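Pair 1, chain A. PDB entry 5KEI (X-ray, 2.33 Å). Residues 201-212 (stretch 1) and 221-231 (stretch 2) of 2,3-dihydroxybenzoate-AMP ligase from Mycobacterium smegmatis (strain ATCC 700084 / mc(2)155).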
# COMPACT_ATOMS: atom_id res chain seq x y z
N ALA A 201 5.48 -24.50 4.10
CA ALA A 201 4.24 -24.73 3.38
C ALA A 201 3.12 -23.81 3.87
O ALA A 201 2.12 -24.28 4.43
CB ALA A 201 3.82 -26.18 3.51
N PRO A 202 3.28 -22.48 3.63
CA PRO A 202 2.24 -21.51 4.01
C PRO A 202 0.93 -21.79 3.29
O PRO A 202 0.92 -22.42 2.23
CB PRO A 202 2.82 -20.17 3.55
CG PRO A 202 4.27 -20.40 3.34
CD PRO A 202 4.40 -21.84 2.93
N ASP A 203 -0.16 -21.35 3.89
CA ASP A 203 -1.46 -21.35 3.22
C ASP A 203 -1.41 -20.23 2.19
O ASP A 203 -1.13 -19.09 2.54
CB ASP A 203 -2.56 -21.12 4.25
CG ASP A 203 -3.94 -21.24 3.67
OD1 ASP A 203 -4.07 -21.29 2.43
OD2 ASP A 203 -4.90 -21.26 4.47
N PRO A 204 -1.66 -20.55 0.91
CA PRO A 204 -1.58 -19.51 -0.12
C PRO A 204 -2.69 -18.45 0.02
O PRO A 204 -2.56 -17.33 -0.48
CB PRO A 204 -1.69 -20.30 -1.43
CG PRO A 204 -2.35 -21.57 -1.06
CD PRO A 204 -1.85 -21.89 0.31
N ALA A 205 -3.75 -18.81 0.73
CA ALA A 205 -4.79 -17.84 1.05
C ALA A 205 -4.51 -17.10 2.39
O ALA A 205 -5.36 -16.37 2.88
CB ALA A 205 -6.14 -18.54 1.11
N ALA A 206 -3.32 -17.31 2.95
CA ALA A 206 -2.83 -16.57 4.12
C ALA A 206 -1.89 -15.46 3.63
O ALA A 206 -1.43 -15.53 2.49
CB ALA A 206 -2.10 -17.51 5.10
N PRO A 207 -1.60 -14.46 4.49
CA PRO A 207 -0.70 -13.35 4.12
C PRO A 207 0.67 -13.79 3.63
O PRO A 207 1.31 -14.61 4.26
CB PRO A 207 -0.55 -12.57 5.44
CG PRO A 207 -1.83 -12.78 6.13
CD PRO A 207 -2.24 -14.19 5.80
N ALA A 208 1.10 -13.25 2.49
CA ALA A 208 2.44 -13.47 2.00
C ALA A 208 3.34 -12.36 2.51
O ALA A 208 4.48 -12.62 2.92
CB ALA A 208 2.47 -13.52 0.49
N LEU A 209 2.84 -11.12 2.46
CA LEU A 209 3.58 -9.97 2.97
C LEU A 209 2.62 -8.91 3.52
O LEU A 209 1.41 -9.01 3.30
CB LEU A 209 4.47 -9.35 1.87
CG LEU A 209 3.89 -9.04 0.48
CD1 LEU A 209 2.89 -7.90 0.51
CD2 LEU A 209 4.99 -8.71 -0.51
N LEU A 210 3.15 -7.91 4.22
CA LEU A 210 2.30 -6.77 4.64
C LEU A 210 2.75 -5.49 3.91
O LEU A 210 3.93 -5.12 3.92
CB LEU A 210 2.35 -6.58 6.16
CG LEU A 210 2.08 -7.83 7.02
CD1 LEU A 210 2.29 -7.59 8.51
CD2 LEU A 210 0.69 -8.41 6.78
N LEU A 211 1.81 -4.83 3.26
CA LEU A 211 2.10 -3.51 2.70
C LEU A 211 1.75 -2.44 3.73
O LEU A 211 1.03 -2.70 4.69
CB LEU A 211 1.32 -3.27 1.41
CG LEU A 211 1.52 -4.24 0.25
CD1 LEU A 211 0.45 -4.03 -0.80
CD2 LEU A 211 2.89 -4.04 -0.39
N VAL A 212 2.30 -1.26 3.53
CA VAL A 212 1.97 -0.09 4.33
C VAL A 212 0.91 0.76 3.63
O VAL A 212 0.93 0.93 2.42
CB VAL A 212 3.24 0.75 4.62
CG1 VAL A 212 2.88 2.03 5.34
CG2 VAL A 212 4.21 -0.07 5.47
N LYS A 221 -1.36 2.02 8.75
CA LYS A 221 -1.86 0.67 8.95
C LYS A 221 -1.09 -0.32 8.09
O LYS A 221 -0.40 0.07 7.15
CB LYS A 221 -3.36 0.61 8.67
CG LYS A 221 -4.19 1.40 9.69
CD LYS A 221 -5.57 1.75 9.16
CE LYS A 221 -5.74 3.28 9.07
NZ LYS A 221 -7.12 3.66 8.62
N LEU A 222 -1.17 -1.60 8.46
CA LEU A 222 -0.56 -2.66 7.67
C LEU A 222 -1.64 -3.44 6.91
O LEU A 222 -2.69 -3.79 7.44
CB LEU A 222 0.26 -3.61 8.56
CG LEU A 222 1.43 -2.95 9.31
CD1 LEU A 222 2.14 -3.91 10.24
CD2 LEU A 222 2.40 -2.30 8.32
N ILE A 223 -1.34 -3.70 5.65
CA ILE A 223 -2.28 -4.33 4.75
C ILE A 223 -1.79 -5.72 4.38
O ILE A 223 -0.72 -5.85 3.77
CB ILE A 223 -2.46 -3.48 3.47
CG1 ILE A 223 -3.10 -2.13 3.83
CG2 ILE A 223 -3.30 -4.21 2.45
CD1 ILE A 223 -2.90 -1.05 2.79
N PRO A 224 -2.55 -6.75 4.76
CA PRO A 224 -2.10 -8.11 4.43
C PRO A 224 -2.49 -8.49 3.00
O PRO A 224 -3.65 -8.35 2.59
CB PRO A 224 -2.82 -8.98 5.46
CG PRO A 224 -4.08 -8.24 5.74
CD PRO A 224 -3.79 -6.76 5.55
N ARG A 225 -1.51 -8.92 2.22
CA ARG A 225 -1.84 -9.40 0.89
C ARG A 225 -1.51 -10.87 0.89
O ARG A 225 -0.42 -11.28 1.30
CB ARG A 225 -1.07 -8.63 -0.20
CG ARG A 225 -1.18 -7.10 -0.11
CD ARG A 225 -2.56 -6.55 -0.51
NE ARG A 225 -2.95 -7.07 -1.83
CZ ARG A 225 -2.96 -6.37 -2.96
NH1 ARG A 225 -2.64 -5.08 -2.98
NH2 ARG A 225 -3.32 -6.98 -4.08
N THR A 226 -2.47 -11.68 0.49
CA THR A 226 -2.25 -13.11 0.47
C THR A 226 -1.43 -13.50 -0.74
O THR A 226 -1.29 -12.71 -1.68
CB THR A 226 -3.58 -13.86 0.45
OG1 THR A 226 -4.25 -13.59 -0.78
CG2 THR A 226 -4.43 -13.39 1.60
N HIS A 227 -0.87 -14.70 -0.71
CA HIS A 227 -0.15 -15.25 -1.86
C HIS A 227 -1.07 -15.25 -3.07
O HIS A 227 -0.69 -14.81 -4.16
CB HIS A 227 0.34 -16.68 -1.58
CG HIS A 227 1.35 -16.78 -0.48
ND1 HIS A 227 2.71 -16.71 -0.70
CD2 HIS A 227 1.20 -17.00 0.85
CE1 HIS A 227 3.35 -16.85 0.45
NE2 HIS A 227 2.46 -17.03 1.41
N GLN A 228 -2.29 -15.74 -2.86
CA GLN A 228 -3.27 -15.86 -3.93
C GLN A 228 -3.48 -14.52 -4.64
O GLN A 228 -3.44 -14.45 -5.88
CB GLN A 228 -4.61 -16.38 -3.39
CG GLN A 228 -4.63 -17.84 -2.87
CD GLN A 228 -4.72 -18.89 -4.00
OE1 GLN A 228 -4.26 -18.66 -5.11
NE2 GLN A 228 -5.33 -20.05 -3.70
N ASP A 229 -3.69 -13.45 -3.87
CA ASP A 229 -4.19 -12.25 -4.49
C ASP A 229 -3.04 -11.40 -5.01
O ASP A 229 -3.21 -10.66 -5.98
CB ASP A 229 -5.10 -11.41 -3.58
CG ASP A 229 -4.36 -10.73 -2.44
OD1 ASP A 229 -4.21 -11.33 -1.37
OD2 ASP A 229 -3.86 -9.61 -2.66
N TYR A 230 -1.86 -11.56 -4.43
CA TYR A 230 -0.72 -10.73 -4.83
C TYR A 230 -0.09 -11.29 -6.12
O TYR A 230 0.32 -10.52 -6.99
CB TYR A 230 0.31 -10.62 -3.67
CG TYR A 230 0.99 -9.26 -3.74
CD1 TYR A 230 0.20 -8.12 -3.69
CD2 TYR A 230 2.37 -9.09 -3.74
CE1 TYR A 230 0.71 -6.86 -3.72
CE2 TYR A 230 2.93 -7.77 -3.75
CZ TYR A 230 2.06 -6.67 -3.74
OH TYR A 230 2.48 -5.35 -3.76
N VAL A 231 -0.07 -12.61 -6.26
CA VAL A 231 0.38 -13.21 -7.52
C VAL A 231 -0.60 -12.84 -8.62
O VAL A 231 -0.21 -12.41 -9.71
CB VAL A 231 0.53 -14.72 -7.40
CG1 VAL A 231 0.84 -15.35 -8.79
CG2 VAL A 231 1.61 -15.05 -6.38
O HOH W 1 3.28 -16.83 4.41

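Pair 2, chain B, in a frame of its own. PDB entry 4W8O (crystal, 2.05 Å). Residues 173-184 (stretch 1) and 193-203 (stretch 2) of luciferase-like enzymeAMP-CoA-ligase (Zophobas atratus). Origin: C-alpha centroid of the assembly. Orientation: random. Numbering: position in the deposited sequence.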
# COMPACT_ATOMS: atom_id res chain seq x y z
N LYS B 173 -22.83 -7.62 2.92
CA LYS B 173 -23.17 -6.21 3.01
C LYS B 173 -22.64 -5.71 4.35
O LYS B 173 -22.71 -6.42 5.34
CB LYS B 173 -24.68 -6.02 2.92
CG LYS B 173 -25.24 -6.32 1.53
CD LYS B 173 -24.71 -5.30 0.53
CE LYS B 173 -25.21 -5.56 -0.87
NZ LYS B 173 -24.56 -4.58 -1.79
N THR B 174 -22.06 -4.51 4.35
CA THR B 174 -21.53 -3.94 5.59
C THR B 174 -21.64 -2.42 5.56
O THR B 174 -22.12 -1.84 4.58
CB THR B 174 -20.07 -4.41 5.85
OG1 THR B 174 -19.63 -3.95 7.14
CG2 THR B 174 -19.12 -3.90 4.76
N ASP B 175 -21.24 -1.78 6.65
CA ASP B 175 -21.24 -0.33 6.74
C ASP B 175 -19.94 0.17 6.12
O ASP B 175 -18.86 -0.16 6.62
CB ASP B 175 -21.36 0.09 8.21
CG ASP B 175 -21.59 1.59 8.39
OD1 ASP B 175 -20.83 2.40 7.84
OD2 ASP B 175 -22.55 1.96 9.11
N ILE B 176 -20.03 0.93 5.03
CA ILE B 176 -18.81 1.37 4.32
C ILE B 176 -17.94 2.39 5.07
O ILE B 176 -16.81 2.64 4.67
CB ILE B 176 -19.09 1.82 2.87
CG1 ILE B 176 -19.96 3.08 2.82
CG2 ILE B 176 -19.74 0.69 2.07
CD1 ILE B 176 -20.20 3.59 1.42
N ASP B 177 -18.44 2.94 6.17
CA ASP B 177 -17.62 3.78 7.06
C ASP B 177 -16.96 3.01 8.19
O ASP B 177 -16.21 3.58 8.98
CB ASP B 177 -18.45 4.93 7.62
CG ASP B 177 -18.83 5.93 6.55
OD1 ASP B 177 -17.95 6.33 5.77
OD2 ASP B 177 -20.02 6.30 6.49
N ASP B 178 -17.24 1.71 8.30
CA ASP B 178 -16.51 0.85 9.22
C ASP B 178 -15.10 0.64 8.69
O ASP B 178 -14.82 0.82 7.51
CB ASP B 178 -17.18 -0.52 9.37
CG ASP B 178 -18.45 -0.48 10.21
OD1 ASP B 178 -18.76 0.56 10.84
OD2 ASP B 178 -19.16 -1.52 10.25
N THR B 179 -14.22 0.22 9.59
CA THR B 179 -12.84 -0.06 9.26
C THR B 179 -12.73 -1.28 8.34
O THR B 179 -13.35 -2.32 8.60
CB THR B 179 -12.03 -0.27 10.55
OG1 THR B 179 -12.15 0.90 11.36
CG2 THR B 179 -10.55 -0.54 10.24
N ALA B 180 -11.97 -1.13 7.26
CA ALA B 180 -11.68 -2.21 6.32
C ALA B 180 -10.24 -2.70 6.43
O ALA B 180 -9.99 -3.90 6.42
CB ALA B 180 -11.97 -1.75 4.90
N VAL B 181 -9.30 -1.76 6.53
CA VAL B 181 -7.86 -2.05 6.54
C VAL B 181 -7.20 -1.21 7.64
O VAL B 181 -7.58 -0.05 7.85
CB VAL B 181 -7.20 -1.67 5.20
CG1 VAL B 181 -5.74 -2.06 5.17
CG2 VAL B 181 -7.92 -2.31 4.02
N MET B 182 -6.19 -1.79 8.31
CA MET B 182 -5.40 -1.06 9.31
C MET B 182 -3.91 -1.05 8.98
O MET B 182 -3.40 -1.96 8.33
CB MET B 182 -5.62 -1.64 10.72
CG MET B 182 -7.02 -1.42 11.27
SD MET B 182 -7.29 -1.93 12.98
CE MET B 182 -7.18 -3.70 12.80
N PHE B 183 -3.23 0.02 9.39
CA PHE B 183 -1.77 0.14 9.33
C PHE B 183 -1.31 0.66 10.70
O PHE B 183 -2.12 0.87 11.60
CB PHE B 183 -1.33 1.08 8.20
CG PHE B 183 -1.73 0.60 6.83
CD1 PHE B 183 -0.95 -0.31 6.15
CD2 PHE B 183 -2.90 1.06 6.23
CE1 PHE B 183 -1.31 -0.76 4.89
CE2 PHE B 183 -3.28 0.60 4.98
CZ PHE B 183 -2.48 -0.31 4.31
N PHE B 184 -0.01 0.85 10.86
CA PHE B 184 0.54 1.25 12.14
C PHE B 184 1.31 2.56 12.04
O PHE B 184 2.13 2.73 11.14
CB PHE B 184 1.42 0.14 12.68
CG PHE B 184 0.67 -1.12 12.95
CD1 PHE B 184 -0.18 -1.22 14.04
CD2 PHE B 184 0.79 -2.21 12.10
CE1 PHE B 184 -0.88 -2.38 14.29
CE2 PHE B 184 0.08 -3.37 12.34
CZ PHE B 184 -0.75 -3.47 13.44
N LYS B 193 0.46 3.09 16.85
CA LYS B 193 -0.98 2.98 17.04
C LYS B 193 -1.57 2.44 15.76
O LYS B 193 -0.94 2.51 14.70
CB LYS B 193 -1.57 4.34 17.37
CG LYS B 193 -0.98 4.96 18.63
CD LYS B 193 -0.44 6.35 18.36
CE LYS B 193 0.59 6.77 19.39
NZ LYS B 193 0.08 6.53 20.76
N ALA B 194 -2.77 1.88 15.85
CA ALA B 194 -3.40 1.24 14.72
C ALA B 194 -4.23 2.25 13.93
O ALA B 194 -5.31 2.65 14.35
CB ALA B 194 -4.27 0.07 15.16
N ILE B 195 -3.67 2.67 12.80
CA ILE B 195 -4.34 3.54 11.85
C ILE B 195 -5.50 2.78 11.19
O ILE B 195 -5.32 1.70 10.63
CB ILE B 195 -3.36 3.95 10.73
CG1 ILE B 195 -2.25 4.83 11.29
CG2 ILE B 195 -4.11 4.66 9.60
CD1 ILE B 195 -1.00 4.85 10.42
N CYS B 196 -6.70 3.34 11.27
CA CYS B 196 -7.88 2.72 10.66
C CYS B 196 -8.29 3.41 9.38
O CYS B 196 -8.55 4.62 9.39
CB CYS B 196 -9.06 2.76 11.64
SG CYS B 196 -8.79 1.73 13.09
N HIS B 197 -8.34 2.66 8.28
CA HIS B 197 -9.01 3.12 7.07
C HIS B 197 -10.35 2.41 6.92
O HIS B 197 -10.45 1.19 7.13
CB HIS B 197 -8.16 2.90 5.83
CG HIS B 197 -7.08 3.93 5.68
ND1 HIS B 197 -7.35 5.23 5.32
CD2 HIS B 197 -5.75 3.86 5.88
CE1 HIS B 197 -6.23 5.92 5.30
NE2 HIS B 197 -5.24 5.11 5.63
N SER B 198 -11.36 3.19 6.54
CA SER B 198 -12.67 2.65 6.25
C SER B 198 -12.66 2.07 4.85
O SER B 198 -11.70 2.23 4.11
CB SER B 198 -13.74 3.75 6.35
OG SER B 198 -13.52 4.77 5.39
N HIS B 199 -13.75 1.40 4.49
CA HIS B 199 -13.90 0.93 3.13
C HIS B 199 -13.78 2.13 2.20
O HIS B 199 -13.04 2.10 1.22
CB HIS B 199 -15.24 0.21 2.94
CG HIS B 199 -15.44 -0.93 3.88
ND1 HIS B 199 -14.93 -2.18 3.66
CD2 HIS B 199 -16.06 -0.98 5.09
CE1 HIS B 199 -15.23 -2.97 4.67
NE2 HIS B 199 -15.93 -2.27 5.55
N ARG B 200 -14.46 3.21 2.55
CA ARG B 200 -14.46 4.40 1.72
C ARG B 200 -13.07 5.03 1.63
O ARG B 200 -12.58 5.28 0.52
CB ARG B 200 -15.48 5.41 2.24
CG ARG B 200 -16.90 4.97 1.92
CD ARG B 200 -17.97 5.96 2.37
NE ARG B 200 -17.73 7.31 1.88
CZ ARG B 200 -17.71 8.41 2.64
NH1 ARG B 200 -17.93 8.35 3.96
NH2 ARG B 200 -17.48 9.59 2.07
N SER B 201 -12.43 5.26 2.78
CA SER B 201 -11.14 5.93 2.79
C SER B 201 -10.07 5.12 2.07
O SER B 201 -9.30 5.67 1.29
CB SER B 201 -10.71 6.34 4.20
OG SER B 201 -10.17 5.27 4.96
N PHE B 202 -10.03 3.80 2.29
CA PHE B 202 -9.02 3.00 1.61
C PHE B 202 -9.26 2.96 0.10
O PHE B 202 -8.32 3.07 -0.69
CB PHE B 202 -8.92 1.57 2.14
CG PHE B 202 -7.71 0.85 1.61
CD1 PHE B 202 -6.44 1.18 2.07
CD2 PHE B 202 -7.82 -0.10 0.61
CE1 PHE B 202 -5.31 0.55 1.57
CE2 PHE B 202 -6.70 -0.72 0.10
CZ PHE B 202 -5.44 -0.40 0.58
N LEU B 203 -10.52 2.81 -0.30
CA LEU B 203 -10.85 2.83 -1.71
C LEU B 203 -10.49 4.17 -2.38
O LEU B 203 -10.19 4.20 -3.57
CB LEU B 203 -12.32 2.47 -1.93
CG LEU B 203 -12.59 0.96 -1.79
CD1 LEU B 203 -14.07 0.67 -1.84
CD2 LEU B 203 -11.85 0.17 -2.86
O HOH W 2 -16.79 -3.86 7.57
O HOH W 3 -15.31 6.59 6.29

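Pairs 1 and 2 share one backbone arrangement: a type I turn (Asp A203 to Ala A206; Asp B175 to Asp B178) leads into a strand that runs antiparallel to a second strand, which passes directly into a helix. Fourteen central residues superpose with an RMSD of 0.5 Å, and the strand directions differ by 141° in pair 1 and 151° in pair 2. Each ladder carries a beta bulge, between Pro A207 and Leu A209 and between Thr B179 and Val B181. At the bulge one carbonyl serves two successive amides: Arg A225 O accepts from Ala A208 N (2.8 Å) and, weakly, from Leu A209 N (3.5 Å), while His B197 O accepts from Ala B180 N (2.8 Å) and Val B181 N (3.2 Å). Beyond it the register is regular, with Leu A211 N to Ile A223 O at 2.8 Å matched by Phe B183 N to Ile B195 O at 3.0 Å.

The turn is tied to the first turn of the helix in the same way in both. Gln A228 N donates to Pro A204 O (2.9 Å) and Arg B200 N to Ile B176 O (3.2 Å). The bulge alanine, whose CA-to-CB bond points toward the other stretch, lies over a face of the matching histidine ring: Ala A208 CB is 3.4 Å from the centroid of the His A227 ring, and Ala B180 CB 3.6 Å from that of His B199. A water bridges each histidine to the first stretch, but to different groups: water 1 joins His A227 NE2 to the carbonyl of Pro A207, water 2 joins His B199 NE2 to the side chain of Thr B174.

The helix N-cap plays the same role in both pairs. Thr A226 OG1 accepts from Asp A229 N (3.1 Å), and Ser B198 OG from Ser B201 N (2.9 Å). The residue before the cap is held differently: Arg A225 NE forms a salt bridge with Asp A229 OD2 (2.8 Å), whereas His B197 ND1 and Ser B201 OG share a hydrogen bond of 2.8 Å.

On the sheet face of Leu A211 and Ile A223, matched by Phe B183 and Ile B195, the helix supplies an aromatic ring. Leu A209 CD2 approaches Tyr A230 CE2 at 4.0 Å; in pair 2 the shorter Val B181 lays CG2 over a face of the Phe B202 ring, 4.1 Å from its centroid. Leu A211 CD1 packs against the aliphatic part of Arg A225, 3.5 Å from Arg A225 CG, while Phe B183 brings CD2 to His B197 CD2 at 4.0 Å, edge to edge.

On the other face, Leu A210 CD2 meets Pro A224 CB (3.8 Å), and Met B182 SD meets Cys B196 SG (4.0 Å). Val A212 CG2 reaches Leu A222 CD2 (4.0 Å); pair 2 reverses the sizes, with the large Phe B184 bringing CE1 to within 4.3 Å of the small Ala B194 CB.

Pair 2 adds a salt bridge across the stretches, Asp B177 OD1 to Arg B200 NH1 (2.7 Å), where pair 1 has Ala A205 CB 4.3 Å from Gln A228 CG.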